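Local coordinates for capsule biosynthesis protein capD (Bacillus anthracis, PDB 3G9K) that cleaves the poly-gamma-D-glutamate capsule and, as a transpeptidase of the gamma-glutamyltransferase family, joins it through an amide bond to meso-diaminopimelic acid of the peptidoglycan, at residues V64-D68 / G69-G73; T110-N114 / T115-E119; I153-R157 / D158-T162. All coordinates share one frame; numbering follows the deposited sequence.

Interaction 1: residues V64-D68 / G69-G73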
ATOM      1  N   VAL B  64      -4.703 -10.793   3.656  1.00 20.59           N
ATOM      2  CA  VAL B  64      -4.946 -12.031   2.916  1.00 20.69           C
ATOM      3  C   VAL B  64      -6.139 -12.708   3.603  1.00 21.43           C
ATOM      4  O   VAL B  64      -6.236 -12.697   4.821  1.00 20.97           O
ATOM      5  CB  VAL B  64      -3.676 -12.972   2.937  1.00 21.17           C
ATOM      6  CG1 VAL B  64      -4.005 -14.373   2.475  1.00 19.94           C
ATOM      7  CG2 VAL B  64      -2.533 -12.350   2.076  1.00 18.23           C
ATOM      8  N   LEU B  65      -7.044 -13.234   2.791  1.00 21.72           N
ATOM      9  CA  LEU B  65      -8.196 -14.007   3.240  1.00 23.01           C
ATOM     10  C   LEU B  65      -8.119 -15.396   2.644  1.00 23.59           C
ATOM     11  O   LEU B  65      -7.889 -15.530   1.452  1.00 23.49           O
ATOM     12  CB  LEU B  65      -9.473 -13.361   2.730  1.00 22.61           C
ATOM     13  CG  LEU B  65      -9.796 -11.994   3.340  1.00 22.36           C
ATOM     14  CD1 LEU B  65      -9.280 -10.869   2.487  1.00 22.99           C
ATOM     15  CD2 LEU B  65     -11.304 -11.847   3.569  1.00 19.58           C
ATOM     16  N   LYS B  66      -8.322 -16.439   3.451  1.00 25.67           N
ATOM     17  CA  LYS B  66      -8.273 -17.806   2.928  1.00 26.95           C
ATOM     18  C   LYS B  66      -9.396 -18.665   3.495  1.00 28.25           C
ATOM     19  O   LYS B  66      -9.675 -18.643   4.700  1.00 27.82           O
ATOM     20  CB  LYS B  66      -6.934 -18.495   3.241  1.00 27.42           C
ATOM     21  CG  LYS B  66      -5.701 -17.803   2.685  1.00 27.29           C
ATOM     22  CD  LYS B  66      -4.402 -18.483   3.067  1.00 28.98           C
ATOM     23  CE  LYS B  66      -4.169 -19.794   2.315  1.00 32.59           C
ATOM     24  NZ  LYS B  66      -2.774 -20.349   2.527  1.00 32.03           N
ATOM     25  N   LYS B  67      -9.997 -19.424   2.583  1.00 30.15           N
ATOM     26  CA  LYS B  67     -10.997 -20.463   2.870  1.00 30.90           C
ATOM     27  C   LYS B  67     -10.624 -21.664   2.073  1.00 31.94           C
ATOM     28  O   LYS B  67      -9.886 -21.545   1.095  1.00 30.41           O
ATOM     29  CB  LYS B  67     -12.326 -20.059   2.286  1.00 31.68           C
ATOM     30  CG  LYS B  67     -13.274 -19.547   3.274  1.00 33.10           C
ATOM     31  CD  LYS B  67     -14.606 -19.271   2.622  1.00 33.39           C
ATOM     32  CE  LYS B  67     -14.449 -18.518   1.340  1.00 35.90           C
ATOM     33  NZ  LYS B  67     -14.557 -19.368   0.125  1.00 37.44           N
ATOM     34  N   ASP B  68     -11.208 -22.810   2.404  1.00 31.98           N
ATOM     35  CA  ASP B  68     -11.120 -23.929   1.495  1.00 33.26           C
ATOM     36  C   ASP B  68     -11.634 -23.450   0.138  1.00 32.41           C
ATOM     37  O   ASP B  68     -12.711 -22.871   0.035  1.00 33.68           O
ATOM     38  CB  ASP B  68     -11.953 -25.129   1.987  1.00 33.73           C
ATOM     39  CG  ASP B  68     -11.425 -25.738   3.292  1.00 37.60           C
ATOM     40  OD1 ASP B  68     -10.366 -25.295   3.816  1.00 42.62           O
ATOM     41  OD2 ASP B  68     -12.089 -26.677   3.818  1.00 42.77           O
ATOM     42  N   GLY B  69     -10.869 -23.666  -0.914  1.00 32.03           N
ATOM     43  CA  GLY B  69     -11.359 -23.295  -2.224  1.00 31.03           C
ATOM     44  C   GLY B  69     -11.045 -21.870  -2.697  1.00 30.73           C
ATOM     45  O   GLY B  69     -11.198 -21.591  -3.879  1.00 30.53           O
ATOM     46  N   GLU B  70     -10.599 -20.969  -1.819  1.00 29.97           N
ATOM     47  CA  GLU B  70     -10.317 -19.596  -2.270  1.00 29.31           C
ATOM     48  C   GLU B  70      -9.252 -18.857  -1.458  1.00 28.47           C
ATOM     49  O   GLU B  70      -9.260 -18.894  -0.227  1.00 28.92           O
ATOM     50  CB  GLU B  70     -11.597 -18.752  -2.293  1.00 29.41           C
ATOM     51  CG  GLU B  70     -11.398 -17.421  -3.028  1.00 30.44           C
ATOM     52  CD  GLU B  70     -12.657 -16.576  -3.134  1.00 30.23           C
ATOM     53  OE1 GLU B  70     -13.046 -15.945  -2.143  1.00 36.41           O
ATOM     54  OE2 GLU B  70     -13.251 -16.533  -4.215  1.00 34.63           O
ATOM     55  N   THR B  71      -8.365 -18.158  -2.163  1.00 26.73           N
ATOM     56  CA  THR B  71      -7.366 -17.293  -1.508  1.00 26.09           C
ATOM     57  C   THR B  71      -7.445 -15.920  -2.108  1.00 24.44           C
ATOM     58  O   THR B  71      -7.527 -15.798  -3.298  1.00 24.83           O
ATOM     59  CB  THR B  71      -5.964 -17.902  -1.632  1.00 26.17           C
ATOM     60  OG1 THR B  71      -5.951 -19.122  -0.857  1.00 26.38           O
ATOM     61  CG2 THR B  71      -4.857 -16.935  -1.130  1.00 26.18           C
ATOM     62  N   ILE B  72      -7.495 -14.897  -1.260  1.00 22.63           N
ATOM     63  CA  ILE B  72      -7.543 -13.510  -1.694  1.00 21.38           C
ATOM     64  C   ILE B  72      -6.407 -12.716  -1.054  1.00 20.38           C
ATOM     65  O   ILE B  72      -6.209 -12.777   0.140  1.00 20.45           O
ATOM     66  CB  ILE B  72      -8.856 -12.788  -1.321  1.00 20.52           C
ATOM     67  CG1 ILE B  72     -10.073 -13.497  -1.885  1.00 21.53           C
ATOM     68  CG2 ILE B  72      -8.855 -11.344  -1.825  1.00 21.19           C
ATOM     69  CD1 ILE B  72     -11.370 -12.949  -1.251  1.00 21.28           C
ATOM     70  N   GLY B  73      -5.665 -11.974  -1.882  1.00 19.40           N
ATOM     71  CA  GLY B  73      -4.681 -10.971  -1.393  1.00 18.45           C
ATOM     72  C   GLY B  73      -5.188  -9.602  -1.825  1.00 17.12           C
ATOM     73  O   GLY B  73      -5.604  -9.432  -2.960  1.00 16.31           O
TER
HETATM   74  O   HOH W   1      -7.342 -20.919   0.715  1.00 34.95           O
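K66 and T71 face each other across a tight beta hairpin, in which strand 64-67 turns back into strand 70-73 through a type II turn from K67 to E70. The two strands are almost antiparallel, at 177°. Four backbone hydrogen bonds join L65 to I72 and K67 to E70. The bond from K67 N to E70 O is nearly straight, whereas E70 N reaches K67 O from 50° above the carbonyl plane, as the chain swings round the bend. G69 suits the third position of the turn because its positive phi would press a CB against the carbonyl oxygen of D68.

The side chain of K66 runs alongside T71, both pointing the same way. Its CB lies 4.2 Å from E70 O. CG, set anti to the carbonyl carbon, comes to 3.8 Å from T71 OG1 and is also close to T71 CG2. After CD, a bend at chi3 (73°) brings CE back to 3.7 Å from T71 OG1, and NZ leads on away from the hydroxyl. A long aliphatic stem thus packs on a short branched residue, whose hydroxyl is also hydrogen-bonded to E156, just past the end of the neighbouring strand 150-155.

On the other face, L65 CB meets I72 CB at 4.1 Å in a buried apolar pair. K67 NZ remains 4.4 Å from E70 OE1, beyond a salt bridge; the E70 carboxylate is instead hydrogen-bonded to Y93 and to Y231 of the other capD chain. That chain also adds a strand beside V64, L65 and K66, continuing the sheet across the interface. Near the turn, one water donates to both K67 O, at 2.6 Å, and T71 OG1, at 2.8 Å.

Interaction 2: residues T110-N114 / T115-E119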
ATOM      1  N   THR B 110     -16.443   8.020   1.926  1.00 27.84           N
ATOM      2  CA  THR B 110     -15.785   7.903   3.234  1.00 29.52           C
ATOM      3  C   THR B 110     -16.305   8.994   4.169  1.00 31.43           C
ATOM      4  O   THR B 110     -16.902   9.955   3.719  1.00 31.93           O
ATOM      5  CB  THR B 110     -14.243   8.059   3.131  1.00 29.32           C
ATOM      6  OG1 THR B 110     -13.918   9.383   2.695  1.00 29.60           O
ATOM      7  CG2 THR B 110     -13.657   7.034   2.132  1.00 27.10           C
ATOM      8  N   PHE B 111     -16.025   8.848   5.457  1.00 33.50           N
ATOM      9  CA  PHE B 111     -16.494   9.787   6.473  1.00 35.27           C
ATOM     10  C   PHE B 111     -15.345  10.387   7.262  1.00 36.76           C
ATOM     11  O   PHE B 111     -14.374   9.705   7.577  1.00 36.43           O
ATOM     12  CB  PHE B 111     -17.459   9.082   7.398  1.00 36.09           C
ATOM     13  CG  PHE B 111     -18.709   8.653   6.712  1.00 37.32           C
ATOM     14  CD1 PHE B 111     -18.815   7.381   6.166  1.00 38.99           C
ATOM     15  CD2 PHE B 111     -19.760   9.535   6.556  1.00 38.24           C
ATOM     16  CE1 PHE B 111     -19.965   6.989   5.515  1.00 38.20           C
ATOM     17  CE2 PHE B 111     -20.906   9.142   5.910  1.00 39.11           C
ATOM     18  CZ  PHE B 111     -21.002   7.858   5.389  1.00 38.13           C
ATOM     19  N   GLU B 112     -15.486  11.651   7.585  1.00 38.77           N
ATOM     20  CA  GLU B 112     -14.525  12.389   8.353  1.00 39.37           C
ATOM     21  C   GLU B 112     -15.347  13.228   9.317  1.00 40.28           C
ATOM     22  O   GLU B 112     -16.081  14.083   8.909  1.00 40.36           O
ATOM     23  CB  GLU B 112     -13.709  13.244   7.421  1.00 40.04           C
ATOM     24  CG  GLU B 112     -12.994  14.391   8.040  1.00 41.32           C
ATOM     25  CD  GLU B 112     -11.749  13.962   8.724  1.00 45.82           C
ATOM     26  OE1 GLU B 112     -11.853  13.394   9.813  1.00 49.24           O
ATOM     27  OE2 GLU B 112     -10.658  14.174   8.188  1.00 49.73           O
ATOM     28  N   LYS B 113     -15.264  12.926  10.596  1.00 40.79           N
ATOM     29  CA  LYS B 113     -16.161  13.532  11.535  1.00 41.90           C
ATOM     30  C   LYS B 113     -17.545  13.469  10.968  1.00 42.19           C
ATOM     31  O   LYS B 113     -17.980  12.443  10.530  1.00 42.80           O
ATOM     32  CB  LYS B 113     -15.786  14.985  11.793  1.00 42.40           C
ATOM     33  CG  LYS B 113     -14.721  15.179  12.842  1.00 44.35           C
ATOM     34  CD  LYS B 113     -13.393  14.666  12.335  1.00 45.87           C
ATOM     35  CE  LYS B 113     -12.176  15.225  13.062  1.00 45.97           C
ATOM     36  NZ  LYS B 113     -10.942  14.720  12.392  1.00 45.68           N
ATOM     37  N   ASN B 114     -18.234  14.588  10.960  1.00 42.34           N
ATOM     38  CA  ASN B 114     -19.612  14.606  10.504  1.00 42.27           C
ATOM     39  C   ASN B 114     -19.831  14.724   8.992  1.00 41.75           C
ATOM     40  O   ASN B 114     -20.929  14.763   8.564  1.00 42.39           O
ATOM     41  CB  ASN B 114     -20.377  15.699  11.241  1.00 42.65           C
ATOM     42  CG  ASN B 114     -21.770  15.320  11.530  1.00 44.49           C
ATOM     43  OD1 ASN B 114     -22.048  14.227  11.999  1.00 46.11           O
ATOM     44  ND2 ASN B 114     -22.689  16.232  11.247  1.00 46.46           N
ATOM     45  N   THR B 115     -18.784  14.754   8.193  1.00 41.54           N
ATOM     46  CA  THR B 115     -18.886  14.874   6.728  1.00 40.69           C
ATOM     47  C   THR B 115     -18.812  13.510   6.026  1.00 39.83           C
ATOM     48  O   THR B 115     -18.056  12.626   6.431  1.00 38.60           O
ATOM     49  CB  THR B 115     -17.745  15.749   6.125  1.00 41.17           C
ATOM     50  OG1 THR B 115     -17.679  17.023   6.789  1.00 41.66           O
ATOM     51  CG2 THR B 115     -17.957  15.965   4.622  1.00 41.58           C
ATOM     52  N   ALA B 116     -19.593  13.363   4.966  1.00 38.74           N
ATOM     53  CA  ALA B 116     -19.500  12.211   4.086  1.00 38.53           C
ATOM     54  C   ALA B 116     -18.866  12.698   2.779  1.00 37.53           C
ATOM     55  O   ALA B 116     -19.409  13.557   2.089  1.00 36.90           O
ATOM     56  CB  ALA B 116     -20.863  11.604   3.850  1.00 38.04           C
ATOM     57  N   TYR B 117     -17.674  12.190   2.481  1.00 36.90           N
ATOM     58  CA  TYR B 117     -17.011  12.503   1.233  1.00 36.30           C
ATOM     59  C   TYR B 117     -17.484  11.491   0.215  1.00 34.69           C
ATOM     60  O   TYR B 117     -17.545  10.313   0.504  1.00 33.65           O
ATOM     61  CB  TYR B 117     -15.500  12.460   1.381  1.00 37.85           C
ATOM     62  CG  TYR B 117     -14.928  13.594   2.211  1.00 39.18           C
ATOM     63  CD1 TYR B 117     -15.083  14.931   1.822  1.00 40.54           C
ATOM     64  CD2 TYR B 117     -14.204  13.331   3.360  1.00 40.87           C
ATOM     65  CE1 TYR B 117     -14.534  15.973   2.578  1.00 40.95           C
ATOM     66  CE2 TYR B 117     -13.662  14.363   4.132  1.00 41.38           C
ATOM     67  CZ  TYR B 117     -13.831  15.675   3.738  1.00 41.28           C
ATOM     68  OH  TYR B 117     -13.270  16.663   4.517  1.00 41.49           O
ATOM     69  N   THR B 118     -17.821  11.968  -0.973  1.00 33.31           N
ATOM     70  CA  THR B 118     -18.506  11.164  -1.963  1.00 32.63           C
ATOM     71  C   THR B 118     -17.770  11.350  -3.278  1.00 31.87           C
ATOM     72  O   THR B 118     -17.348  12.446  -3.609  1.00 31.30           O
ATOM     73  CB  THR B 118     -19.998  11.604  -2.095  1.00 33.06           C
ATOM     74  OG1 THR B 118     -20.759  11.094  -0.972  1.00 34.17           O
ATOM     75  CG2 THR B 118     -20.563  11.094  -3.346  1.00 33.39           C
ATOM     76  N   GLU B 119     -17.612  10.267  -4.028  1.00 31.97           N
ATOM     77  CA  GLU B 119     -16.855  10.311  -5.275  1.00 32.37           C
ATOM     78  C   GLU B 119     -17.674  10.881  -6.437  1.00 32.94           C
ATOM     79  O   GLU B 119     -17.106  11.477  -7.368  1.00 33.15           O
ATOM     80  CB  GLU B 119     -16.332   8.911  -5.603  1.00 31.99           C
ATOM     81  CG  GLU B 119     -15.242   8.875  -6.650  1.00 30.83           C
ATOM     82  CD  GLU B 119     -14.517   7.518  -6.727  1.00 30.24           C
ATOM     83  OE1 GLU B 119     -15.013   6.522  -6.196  1.00 24.71           O
ATOM     84  OE2 GLU B 119     -13.468   7.442  -7.384  1.00 30.28           O
TER
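T110 and Y117 form an antiparallel hydrogen-bonded pair, as do E112 and T115, while the axes of the short strands 110-112 and 115-118 lie at 146° and a type II' turn from E112 to T115 connects them. K113 takes the first corner of that turn with a positive phi; glycine is common there, so the lysine holds a less favoured conformation.

Between them F111 and A116 form the non-hydrogen-bonded pair, and the F111 ring meets the A116 methyl obliquely, F111 CE2 lying 3.2 Å from A116 CB. The packing is tight, and alanine's small methyl keeps the crowding to one atom; M268 of the other capD chain packs on the same alanine. On the opposite face the Y117 ring gathers three neighbours. E112 CB reaches Y117 CE2 at 3.5 Å, and the two side chains run alongside each other with carboxylate and ring planes 76° apart. T110 OG1 sits at the ring's edge, 4.0 Å from Y117 CD2, its chi1 of 65° placing it between the backbone N and the carbonyl carbon. T115 CG2 lies 4.0 Å above one face of the ring. E112 turns its carboxylate away, and K113 NZ meets E112 OE1 at 3.0 Å in a salt bridge.

T110 also touches R81, which binds poly-gamma-D-glutamate, and the E112 side chain is about 7 Å from a bound glutamic acid: this is a two-residue beta hairpin flanking the substrate site.

Interaction 3: residues I153-R157 / D158-T162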
ATOM      1  N   ILE B 153      -7.018 -13.192  -6.662  1.00 20.85           N
ATOM      2  CA  ILE B 153      -7.827 -14.243  -6.103  1.00 22.40           C
ATOM      3  C   ILE B 153      -7.388 -15.545  -6.736  1.00 23.18           C
ATOM      4  O   ILE B 153      -7.409 -15.650  -7.944  1.00 22.22           O
ATOM      5  CB  ILE B 153      -9.307 -14.053  -6.455  1.00 23.09           C
ATOM      6  CG1 ILE B 153      -9.830 -12.696  -5.971  1.00 22.85           C
ATOM      7  CG2 ILE B 153     -10.169 -15.211  -5.880  1.00 21.82           C
ATOM      8  CD1 ILE B 153     -11.291 -12.423  -6.404  1.00 22.97           C
ATOM      9  N   LYS B 154      -7.046 -16.542  -5.912  1.00 24.51           N
ATOM     10  CA  LYS B 154      -6.792 -17.888  -6.408  1.00 25.20           C
ATOM     11  C   LYS B 154      -7.986 -18.788  -6.108  1.00 26.20           C
ATOM     12  O   LYS B 154      -8.400 -18.887  -4.966  1.00 25.61           O
ATOM     13  CB  LYS B 154      -5.541 -18.493  -5.784  1.00 25.61           C
ATOM     14  CG  LYS B 154      -5.272 -19.920  -6.260  1.00 25.06           C
ATOM     15  CD  LYS B 154      -3.828 -20.324  -6.118  1.00 24.66           C
ATOM     16  CE  LYS B 154      -3.611 -21.701  -6.751  1.00 26.19           C
ATOM     17  NZ  LYS B 154      -2.352 -22.310  -6.265  1.00 26.77           N
ATOM     18  N   ASP B 155      -8.536 -19.404  -7.137  1.00 28.24           N
ATOM     19  CA  ASP B 155      -9.491 -20.488  -6.990  1.00 28.62           C
ATOM     20  C   ASP B 155      -8.701 -21.720  -6.679  1.00 29.82           C
ATOM     21  O   ASP B 155      -8.003 -22.203  -7.501  1.00 29.54           O
ATOM     22  CB  ASP B 155     -10.263 -20.711  -8.282  1.00 29.04           C
ATOM     23  CG  ASP B 155     -11.341 -21.788  -8.161  1.00 29.99           C
ATOM     24  OD1 ASP B 155     -11.155 -22.756  -7.447  1.00 29.18           O
ATOM     25  OD2 ASP B 155     -12.362 -21.644  -8.805  1.00 32.71           O
ATOM     26  N   GLU B 156      -8.813 -22.208  -5.468  1.00 31.63           N
ATOM     27  CA  GLU B 156      -7.925 -23.233  -5.041  1.00 34.65           C
ATOM     28  C   GLU B 156      -8.423 -24.599  -5.511  1.00 36.28           C
ATOM     29  O   GLU B 156      -7.676 -25.535  -5.539  1.00 36.89           O
ATOM     30  CB  GLU B 156      -7.700 -23.245  -3.525  1.00 34.25           C
ATOM     31  CG  GLU B 156      -7.088 -22.026  -2.904  1.00 33.71           C
ATOM     32  CD  GLU B 156      -5.590 -22.024  -2.884  1.00 34.49           C
ATOM     33  OE1 GLU B 156      -4.977 -22.976  -3.320  1.00 35.51           O
ATOM     34  OE2 GLU B 156      -5.015 -21.022  -2.474  1.00 32.91           O
ATOM     35  N   ARG B 157      -9.674 -24.708  -5.870  1.00 38.09           N
ATOM     36  CA  ARG B 157     -10.126 -25.994  -6.343  1.00 39.26           C
ATOM     37  C   ARG B 157      -9.497 -26.267  -7.660  1.00 40.57           C
ATOM     38  O   ARG B 157      -8.803 -27.239  -7.803  1.00 41.29           O
ATOM     39  CB  ARG B 157     -11.629 -26.029  -6.509  1.00 40.65           C
ATOM     40  CG  ARG B 157     -12.371 -25.525  -5.334  1.00 42.11           C
ATOM     41  CD  ARG B 157     -12.790 -26.615  -4.401  1.00 46.24           C
ATOM     42  NE  ARG B 157     -13.349 -26.059  -3.183  1.00 46.24           N
ATOM     43  CZ  ARG B 157     -13.335 -26.697  -2.029  1.00 48.79           C
ATOM     44  NH1 ARG B 157     -13.850 -26.149  -0.959  1.00 48.64           N
ATOM     45  NH2 ARG B 157     -12.820 -27.898  -1.962  1.00 50.79           N
ATOM     46  N   ASP B 158      -9.765 -25.368  -8.598  1.00 41.91           N
ATOM     47  CA  ASP B 158      -9.496 -25.486  -9.991  1.00 42.23           C
ATOM     48  C   ASP B 158      -8.151 -24.933 -10.334  1.00 42.12           C
ATOM     49  O   ASP B 158      -7.644 -25.076 -11.415  1.00 43.49           O
ATOM     50  CB  ASP B 158     -10.551 -24.692 -10.740  1.00 43.06           C
ATOM     51  CG  ASP B 158     -11.974 -25.111 -10.370  1.00 46.15           C
ATOM     52  OD1 ASP B 158     -12.379 -26.170 -10.822  1.00 48.32           O
ATOM     53  OD2 ASP B 158     -12.681 -24.393  -9.641  1.00 49.22           O
ATOM     54  N   ASN B 159      -7.587 -24.252  -9.382  1.00 40.55           N
ATOM     55  CA  ASN B 159      -6.284 -23.743  -9.552  1.00 38.63           C
ATOM     56  C   ASN B 159      -6.137 -22.719 -10.631  1.00 37.23           C
ATOM     57  O   ASN B 159      -5.376 -22.848 -11.544  1.00 37.72           O
ATOM     58  CB  ASN B 159      -5.354 -24.874  -9.798  1.00 39.84           C
ATOM     59  CG  ASN B 159      -4.179 -24.726  -9.025  1.00 41.29           C
ATOM     60  OD1 ASN B 159      -3.345 -23.925  -9.372  1.00 42.41           O
ATOM     61  ND2 ASN B 159      -4.141 -25.374  -7.869  1.00 44.08           N
ATOM     62  N   VAL B 160      -6.881 -21.634 -10.513  1.00 34.59           N
ATOM     63  CA  VAL B 160      -6.761 -20.515 -11.429  1.00 32.58           C
ATOM     64  C   VAL B 160      -6.669 -19.227 -10.648  1.00 30.54           C
ATOM     65  O   VAL B 160      -7.261 -19.105  -9.631  1.00 30.61           O
ATOM     66  CB  VAL B 160      -7.922 -20.435 -12.400  1.00 32.65           C
ATOM     67  CG1 VAL B 160      -9.156 -20.276 -11.714  1.00 32.90           C
ATOM     68  CG2 VAL B 160      -7.762 -19.312 -13.303  1.00 35.08           C
ATOM     69  N   ILE B 161      -5.895 -18.290 -11.147  1.00 27.51           N
ATOM     70  CA  ILE B 161      -5.681 -16.992 -10.509  1.00 26.14           C
ATOM     71  C   ILE B 161      -6.316 -15.904 -11.348  1.00 23.61           C
ATOM     72  O   ILE B 161      -6.074 -15.801 -12.577  1.00 22.25           O
ATOM     73  CB  ILE B 161      -4.164 -16.693 -10.304  1.00 25.79           C
ATOM     74  CG1 ILE B 161      -3.575 -17.621  -9.261  1.00 26.52           C
ATOM     75  CG2 ILE B 161      -3.931 -15.213  -9.899  1.00 25.53           C
ATOM     76  CD1 ILE B 161      -2.048 -17.489  -9.136  1.00 24.88           C
ATOM     77  N   THR B 162      -7.168 -15.102 -10.712  1.00 20.97           N
ATOM     78  CA  THR B 162      -7.678 -13.893 -11.332  1.00 20.29           C
ATOM     79  C   THR B 162      -7.316 -12.724 -10.392  1.00 19.73           C
ATOM     80  O   THR B 162      -6.644 -12.906  -9.362  1.00 21.67           O
ATOM     81  CB  THR B 162      -9.190 -13.924 -11.570  1.00 19.07           C
ATOM     82  OG1 THR B 162      -9.834 -14.243 -10.320  1.00 21.59           O
ATOM     83  CG2 THR B 162      -9.537 -14.984 -12.645  1.00 22.04           C
TER
HETATM   84  O   HOH W   2      -9.745 -17.075  -9.537  1.00 33.78           O
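D155 and D158 meet across the loop that joins strands 153-155 and 160-162. Backbone hydrogen bonds join I153 and T162 twice, and D155 N donates to V160 O. D155 O then receives both V160 N, at 3.3 Å on a carbonyl lone pair, and, more weakly, N159 N. With N159 and V160 both facing D155, this is a G1 beta bulge. N159 takes its first position with a positive phi, a conformation that asparagine tolerates better than most residues other than glycine. A water donates to I153 O and is hydrogen-bonded to T162 OG1.

Side chain-to-backbone bonding is led by D155. Its CG lies anti to the backbone N (chi1 -177°), which turns OD1 into the loop. There D158 N donates to D155 OD1 along a nearly straight line of 3.2 Å, from 59° above the carboxylate plane, and R157 N adds a weak bond.

Packing contacts line both faces. D155 CB touches V160 CG1 at 3.6 Å, and K154 CB lies 4.1 Å from I161 CG1. The extended K154 chain continues alongside N159, its aliphatic stem packing against the amide with K154 CE 3.4 Å from N159 OD1; T20 of the other capD chain packs on both residues.

The charged contact is less comfortable: D155 OD2 and D158 OD2 are 2.9 Å apart, with the carboxylate planes turned 76° to each other. Two acceptors this close suggest that one of the carboxylates may hold a proton, while the loop N-H groups would offset part of the charge at D155.

How the interactions relate
Along the chain the three hairpins come in series, 64-73, 110-119 and 153-162. Interactions 1 and 3 belong to one antiparallel four-stranded sheet, ordered 63-67, 70-75, 150-155, 160-164, and their centres are about 9 Å apart. Adjacent strands 70-75 and 150-155 join them: T71 and K154 are linked by a backbone hydrogen bond, and D68 and G69 also pack near R157. Interaction 2 lies across the chain's centre, about 31 and 36 Å from interactions 1 and 3, centre to centre, in a separate mixed sheet with strand 136-139. Thus two hairpins build a sheet end away from the annotated sites, whereas interaction 2 lies near the substrate site.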